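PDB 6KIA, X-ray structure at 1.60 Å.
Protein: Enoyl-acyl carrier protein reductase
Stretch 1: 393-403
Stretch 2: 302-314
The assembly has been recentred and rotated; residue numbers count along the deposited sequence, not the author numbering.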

ATOM      1  N   LEU A 393      18.045  -0.764  10.449  1.00 29.47           N
ATOM      2  CA  LEU A 393      17.583  -2.141  10.351  1.00 24.48           C
ATOM      3  C   LEU A 393      17.842  -2.760   8.994  1.00 21.08           C
ATOM      4  O   LEU A 393      17.847  -2.071   7.966  1.00 21.88           O
ATOM      5  CB  LEU A 393      16.080  -2.202  10.627  1.00 23.24           C
ATOM      6  CG  LEU A 393      15.595  -1.661  11.967  1.00 27.93           C
ATOM      7  CD1 LEU A 393      14.069  -1.557  11.945  1.00 28.81           C
ATOM      8  CD2 LEU A 393      16.112  -2.524  13.131  1.00 24.63           C
ATOM      9  N   VAL A 394      18.008  -4.076   8.990  1.00 17.63           N
ATOM     10  CA  VAL A 394      18.057  -4.834   7.754  1.00 19.51           C
ATOM     11  C   VAL A 394      16.808  -4.534   6.893  1.00 18.33           C
ATOM     12  O   VAL A 394      16.896  -4.395   5.660  1.00 18.52           O
ATOM     13  CB  VAL A 394      18.167  -6.349   8.054  1.00 20.74           C
ATOM     14  CG1 VAL A 394      17.944  -7.157   6.795  1.00 21.95           C
ATOM     15  CG2 VAL A 394      19.565  -6.678   8.640  1.00 20.09           C
ATOM     16  N   THR A 395      15.649  -4.440   7.545  1.00 20.76           N
ATOM     17  CA  THR A 395      14.424  -4.192   6.796  1.00 16.86           C
ATOM     18  C   THR A 395      14.413  -2.813   6.143  1.00 20.71           C
ATOM     19  O   THR A 395      13.681  -2.617   5.189  1.00 21.85           O
ATOM     20  CB  THR A 395      13.162  -4.344   7.657  1.00 22.54           C
ATOM     21  OG1 THR A 395      13.223  -3.449   8.770  1.00 25.79           O
ATOM     22  CG2 THR A 395      13.021  -5.791   8.138  1.00 25.02           C
ATOM     23  N   ASP A 396      15.161  -1.852   6.688  1.00 19.20           N
ATOM     24  CA  ASP A 396      15.284  -0.534   6.033  1.00 21.13           C
ATOM     25  C   ASP A 396      15.952  -0.720   4.652  1.00 22.61           C
ATOM     26  O   ASP A 396      15.466  -0.219   3.606  1.00 21.87           O
ATOM     27  CB  ASP A 396      16.111   0.467   6.866  1.00 26.02           C
ATOM     28  CG  ASP A 396      15.492   0.795   8.218  1.00 32.06           C
ATOM     29  OD1 ASP A 396      14.264   0.638   8.401  1.00 28.84           O
ATOM     30  OD2 ASP A 396      16.251   1.252   9.108  1.00 34.23           O
ATOM     31  N   VAL A 397      17.081  -1.423   4.648  1.00 19.96           N
ATOM     32  CA  VAL A 397      17.805  -1.697   3.419  1.00 19.32           C
ATOM     33  C   VAL A 397      16.892  -2.435   2.428  1.00 20.44           C
ATOM     34  O   VAL A 397      16.762  -2.047   1.253  1.00 19.94           O
ATOM     35  CB  VAL A 397      19.094  -2.547   3.691  1.00 21.92           C
ATOM     36  CG1 VAL A 397      19.800  -2.852   2.406  1.00 21.40           C
ATOM     37  CG2 VAL A 397      20.027  -1.792   4.640  1.00 22.86           C
ATOM     38  N   LEU A 398      16.230  -3.485   2.914  1.00 17.32           N
ATOM     39  CA  LEU A 398      15.452  -4.322   2.009  1.00 17.13           C
ATOM     40  C   LEU A 398      14.172  -3.635   1.495  1.00 17.03           C
ATOM     41  O   LEU A 398      13.803  -3.813   0.319  1.00 19.59           O
ATOM     42  CB  LEU A 398      15.100  -5.656   2.671  1.00 16.25           C
ATOM     43  CG  LEU A 398      16.296  -6.566   3.043  1.00 16.24           C
ATOM     44  CD1 LEU A 398      15.777  -7.838   3.706  1.00 21.58           C
ATOM     45  CD2 LEU A 398      17.127  -6.870   1.798  1.00 19.76           C
ATOM     46  N   SER A 399      13.519  -2.844   2.345  1.00 16.42           N
ATOM     47  CA  SER A 399      12.340  -2.088   1.925  1.00 16.46           C
ATOM     48  C   SER A 399      12.735  -1.107   0.831  1.00 17.80           C
ATOM     49  O   SER A 399      12.019  -0.992  -0.168  1.00 16.35           O
ATOM     50  CB  SER A 399      11.699  -1.353   3.092  1.00 16.66           C
ATOM     51  OG  SER A 399      11.163  -2.258   4.056  1.00 16.72           O
ATOM     52  N   ALA A 400      13.875  -0.417   0.995  1.00 19.44           N
ATOM     53  CA  ALA A 400      14.333   0.474  -0.094  1.00 16.43           C
ATOM     54  C   ALA A 400      14.594  -0.295  -1.397  1.00 16.69           C
ATOM     55  O   ALA A 400      14.323   0.218  -2.498  1.00 18.35           O
ATOM     56  CB  ALA A 400      15.584   1.258   0.321  1.00 19.16           C
ATOM     57  N   LEU A 401      15.145  -1.510  -1.293  1.00 16.14           N
ATOM     58  CA  LEU A 401      15.350  -2.322  -2.507  1.00 16.55           C
ATOM     59  C   LEU A 401      14.027  -2.661  -3.202  1.00 18.63           C
ATOM     60  O   LEU A 401      13.924  -2.629  -4.442  1.00 17.47           O
ATOM     61  CB  LEU A 401      16.102  -3.600  -2.130  1.00 19.24           C
ATOM     62  CG  LEU A 401      17.575  -3.450  -1.737  1.00 18.05           C
ATOM     63  CD1 LEU A 401      18.241  -4.834  -1.736  1.00 20.01           C
ATOM     64  CD2 LEU A 401      18.341  -2.519  -2.672  1.00 19.76           C
ATOM     65  N   VAL A 402      13.003  -2.987  -2.417  1.00 18.00           N
ATOM     66  CA  VAL A 402      11.707  -3.322  -3.007  1.00 15.92           C
ATOM     67  C   VAL A 402      11.081  -2.087  -3.684  1.00 15.99           C
ATOM     68  O   VAL A 402      10.504  -2.218  -4.759  1.00 17.02           O
ATOM     69  CB  VAL A 402      10.736  -3.925  -1.955  1.00 16.53           C
ATOM     70  CG1 VAL A 402       9.347  -4.135  -2.577  1.00 18.13           C
ATOM     71  CG2 VAL A 402      11.270  -5.263  -1.468  1.00 16.64           C
ATOM     72  N   LEU A 403      11.210  -0.907  -3.086  1.00 18.69           N
ATOM     73  CA  LEU A 403      10.781   0.323  -3.794  1.00 19.55           C
ATOM     74  C   LEU A 403      11.453   0.440  -5.164  1.00 22.74           C
ATOM     75  O   LEU A 403      10.784   0.670  -6.235  1.00 21.25           O
ATOM     76  CB  LEU A 403      11.107   1.571  -2.955  1.00 17.11           C
ATOM     77  CG  LEU A 403      10.006   2.184  -2.100  1.00 16.55           C
ATOM     78  CD1 LEU A 403       9.309   1.166  -1.244  1.00 17.30           C
ATOM     79  CD2 LEU A 403      10.558   3.385  -1.283  1.00 20.45           C
TER
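Stretch 2 302-314: VELSLFPLLKALK

Stretch 1 is a regular α-helix from Val-394 on, continuing past Leu-403, with Leu-393 at the N-cap position. Asp-396 turns back to this start, its OD2 accepting a 3.0 Å hydrogen bond from Leu-393 N. Stretch 2 coils less uniformly. It opens as a 3-10 segment from Val-302, where Ser-305 N bonds to Val-302 O at 3.2 Å, passes through a type I turn from Leu-306 to Leu-309, and runs on as a helix that continues past Lys-314. The two helices point broadly the same way, crossing at 54° with axes 11.7 Å apart at closest approach. That spacing leaves room for large side chains between them, and the backbones come nearest at the 3-10 end, where the CA atoms of Thr-395 and Glu-303 lie 6.7 Å apart.

No hydrogen bond crosses the interface; packing does the work. Leu-306, chi1 t and chi2 p, has its CA-to-CB bond pointing toward the helix, and its side chain touches successive turns: its CD2 lies 3.7 Å from Leu-398 CB and 3.5 Å from Ser-399 OG, while its CD1 meets Val-402 CG2 at 3.7 Å. Ser-399 OG, beside this apolar neighbour, donates a hydrogen bond to Thr-395 O, 2.8 Å away within its own helix. Phe-307 starts sideways, but its ring comes nearer: Val-394 CG1 meets the ring edge at CE1, 3.7 Å away, and Thr-395 CG2 approaches CZ to 3.4 Å. Thr-395 thus acts largely as a methyl group here, the same CG2 lying 3.6 Å from Glu-303 CB, whereas the carboxylate end of Glu-303 leads away.

Farther along, Leu-398 CD2 packs on Leu-310 CG at 4.0 Å, Val-402 CG2 on Leu-309 CD2 at 3.6 Å, and Leu-401 CD1 on Leu-313 CD1 at 3.9 Å. The rule is simple: aliphatic side chains and one phenylalanine ring fill the space between the two stretches, and Ser-399 OG and the Glu-303 carboxylate find their hydrogen bonds elsewhere than across the contact.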

ATOM      1  N   VAL A 302       5.041  -7.853  10.065  1.00 20.14           N
ATOM      2  CA  VAL A 302       4.870  -7.793   8.616  1.00 18.87           C
ATOM      3  C   VAL A 302       6.232  -7.948   7.915  1.00 18.14           C
ATOM      4  O   VAL A 302       6.358  -8.602   6.854  1.00 18.50           O
ATOM      5  CB  VAL A 302       4.147  -6.472   8.187  1.00 20.00           C
ATOM      6  CG1 VAL A 302       5.026  -5.234   8.391  1.00 25.30           C
ATOM      7  CG2 VAL A 302       3.636  -6.573   6.719  1.00 21.53           C
ATOM      8  N   GLU A 303       7.255  -7.390   8.547  1.00 17.86           N
ATOM      9  CA  GLU A 303       8.586  -7.351   7.956  1.00 23.08           C
ATOM     10  C   GLU A 303       9.266  -8.736   7.947  1.00 22.73           C
ATOM     11  O   GLU A 303      10.261  -8.947   7.239  1.00 18.91           O
ATOM     12  CB  GLU A 303       9.461  -6.337   8.717  1.00 22.99           C
ATOM     13  CG  GLU A 303      10.053  -6.892  10.021  1.00 20.56           C
ATOM     14  CD  GLU A 303       9.090  -6.998  11.185  1.00 27.60           C
ATOM     15  OE1 GLU A 303       7.940  -6.512  11.102  1.00 26.73           O
ATOM     16  OE2 GLU A 303       9.483  -7.659  12.179  1.00 30.81           O
ATOM     17  N   LEU A 304       8.739  -9.687   8.726  1.00 19.22           N
ATOM     18  CA  LEU A 304       9.302 -11.026   8.728  1.00 16.96           C
ATOM     19  C   LEU A 304       9.239 -11.614   7.339  1.00 22.56           C
ATOM     20  O   LEU A 304      10.122 -12.420   6.960  1.00 19.91           O
ATOM     21  CB  LEU A 304       8.559 -11.936   9.721  1.00 19.47           C
ATOM     22  CG  LEU A 304       8.681 -11.510  11.177  1.00 20.24           C
ATOM     23  CD1 LEU A 304       7.906 -12.506  12.014  1.00 19.62           C
ATOM     24  CD2 LEU A 304      10.148 -11.470  11.631  1.00 20.25           C
ATOM     25  N   SER A 305       8.237 -11.183   6.565  1.00 18.94           N
ATOM     26  CA  SER A 305       8.079 -11.721   5.212  1.00 18.92           C
ATOM     27  C   SER A 305       9.166 -11.251   4.251  1.00 19.96           C
ATOM     28  O   SER A 305       9.405 -11.887   3.236  1.00 21.72           O
ATOM     29  CB  SER A 305       6.711 -11.343   4.651  1.00 17.42           C
ATOM     30  OG  SER A 305       5.664 -11.912   5.439  1.00 18.68           O
ATOM     31  N   LEU A 306       9.852 -10.174   4.603  1.00 16.40           N
ATOM     32  CA  LEU A 306      10.755  -9.504   3.671  1.00 17.33           C
ATOM     33  C   LEU A 306      12.178 -10.085   3.656  1.00 19.58           C
ATOM     34  O   LEU A 306      12.839 -10.083   2.615  1.00 22.19           O
ATOM     35  CB  LEU A 306      10.791  -8.006   4.013  1.00 21.07           C
ATOM     36  CG  LEU A 306      11.696  -7.068   3.212  1.00 17.60           C
ATOM     37  CD1 LEU A 306      11.295  -7.044   1.735  1.00 16.15           C
ATOM     38  CD2 LEU A 306      11.567  -5.682   3.833  1.00 21.37           C
ATOM     39  N   PHE A 307      12.646 -10.609   4.787  1.00 18.37           N
ATOM     40  CA  PHE A 307      14.046 -11.080   4.854  1.00 17.07           C
ATOM     41  C   PHE A 307      14.477 -12.087   3.772  1.00 16.52           C
ATOM     42  O   PHE A 307      15.605 -11.989   3.253  1.00 17.92           O
ATOM     43  CB  PHE A 307      14.326 -11.668   6.241  1.00 19.89           C
ATOM     44  CG  PHE A 307      14.211 -10.665   7.351  1.00 18.32           C
ATOM     45  CD1 PHE A 307      15.170  -9.679   7.514  1.00 20.47           C
ATOM     46  CD2 PHE A 307      13.147 -10.715   8.236  1.00 16.78           C
ATOM     47  CE1 PHE A 307      15.066  -8.740   8.550  1.00 18.16           C
ATOM     48  CE2 PHE A 307      13.038  -9.800   9.284  1.00 21.05           C
ATOM     49  CZ  PHE A 307      13.990  -8.818   9.452  1.00 20.38           C
ATOM     50  N   PRO A 308      13.594 -13.044   3.403  1.00 17.42           N
ATOM     51  CA  PRO A 308      14.024 -13.988   2.365  1.00 16.89           C
ATOM     52  C   PRO A 308      14.276 -13.353   0.990  1.00 18.63           C
ATOM     53  O   PRO A 308      14.779 -14.050   0.107  1.00 18.65           O
ATOM     54  CB  PRO A 308      12.857 -14.994   2.304  1.00 19.53           C
ATOM     55  CG  PRO A 308      12.217 -14.905   3.655  1.00 23.71           C
ATOM     56  CD  PRO A 308      12.315 -13.467   4.029  1.00 19.61           C
ATOM     57  N   LEU A 309      13.959 -12.070   0.807  1.00 17.50           N
ATOM     58  CA  LEU A 309      14.371 -11.381  -0.433  1.00 15.62           C
ATOM     59  C   LEU A 309      15.881 -11.510  -0.617  1.00 18.35           C
ATOM     60  O   LEU A 309      16.376 -11.591  -1.747  1.00 18.60           O
ATOM     61  CB  LEU A 309      13.934  -9.901  -0.412  1.00 16.55           C
ATOM     62  CG  LEU A 309      14.322  -9.088  -1.652  1.00 18.55           C
ATOM     63  CD1 LEU A 309      13.539  -9.603  -2.880  1.00 16.12           C
ATOM     64  CD2 LEU A 309      14.083  -7.575  -1.445  1.00 15.86           C
ATOM     65  N   LEU A 310      16.623 -11.561   0.494  1.00 17.49           N
ATOM     66  CA  LEU A 310      18.081 -11.758   0.398  1.00 20.81           C
ATOM     67  C   LEU A 310      18.438 -13.040  -0.374  1.00 20.05           C
ATOM     68  O   LEU A 310      19.333 -13.054  -1.240  1.00 18.18           O
ATOM     69  CB  LEU A 310      18.717 -11.781   1.785  1.00 17.16           C
ATOM     70  CG  LEU A 310      18.908 -10.412   2.437  1.00 18.21           C
ATOM     71  CD1 LEU A 310      19.130 -10.505   3.936  1.00 20.93           C
ATOM     72  CD2 LEU A 310      20.044  -9.647   1.759  1.00 19.76           C
ATOM     73  N   LYS A 311      17.716 -14.114  -0.079  1.00 22.77           N
ATOM     74  CA  LYS A 311      17.987 -15.380  -0.736  1.00 21.40           C
ATOM     75  C   LYS A 311      17.581 -15.299  -2.202  1.00 16.40           C
ATOM     76  O   LYS A 311      18.270 -15.827  -3.079  1.00 21.80           O
ATOM     77  CB  LYS A 311      17.242 -16.506  -0.009  1.00 22.13           C
ATOM     78  CG  LYS A 311      17.802 -16.782   1.362  1.00 32.22           C
ATOM     79  CD  LYS A 311      17.132 -17.982   1.998  1.00 41.80           C
ATOM     80  CE  LYS A 311      17.777 -18.335   3.321  1.00 54.30           C
ATOM     81  NZ  LYS A 311      19.202 -18.743   3.129  1.00 58.80           N
ATOM     82  N   ALA A 312      16.534 -14.519  -2.476  1.00 17.95           N
ATOM     83  CA  ALA A 312      16.073 -14.335  -3.850  1.00 17.55           C
ATOM     84  C   ALA A 312      17.117 -13.577  -4.638  1.00 19.52           C
ATOM     85  O   ALA A 312      17.355 -13.882  -5.828  1.00 20.39           O
ATOM     86  CB  ALA A 312      14.717 -13.609  -3.860  1.00 16.69           C
ATOM     87  N   LEU A 313      17.787 -12.628  -3.981  1.00 16.25           N
ATOM     88  CA  LEU A 313      18.781 -11.846  -4.707  1.00 17.38           C
ATOM     89  C   LEU A 313      19.880 -12.783  -5.183  1.00 23.53           C
ATOM     90  O   LEU A 313      20.431 -12.600  -6.273  1.00 20.48           O
ATOM     91  CB  LEU A 313      19.382 -10.732  -3.859  1.00 19.50           C
ATOM     92  CG  LEU A 313      18.457  -9.569  -3.526  1.00 18.88           C
ATOM     93  CD1 LEU A 313      19.186  -8.514  -2.718  1.00 21.53           C
ATOM     94  CD2 LEU A 313      17.811  -8.973  -4.778  1.00 20.73           C
ATOM     95  N   LYS A 314      20.184 -13.805  -4.385  1.00 23.55           N
ATOM     96  CA  LYS A 314      21.238 -14.732  -4.779  1.00 20.64           C
ATOM     97  C   LYS A 314      20.721 -15.688  -5.827  1.00 23.50           C
ATOM     98  O   LYS A 314      21.423 -16.014  -6.797  1.00 28.79           O
ATOM     99  CB  LYS A 314      21.745 -15.517  -3.549  1.00 19.44           C
ATOM    100  CG  LYS A 314      22.631 -14.713  -2.629  1.00 30.96           C
ATOM    101  CD  LYS A 314      23.524 -15.641  -1.812  1.00 43.77           C
ATOM    102  CE  LYS A 314      24.765 -14.932  -1.309  1.00 53.47           C
ATOM    103  NZ  LYS A 314      25.319 -15.658  -0.131  1.00 60.29           N
TER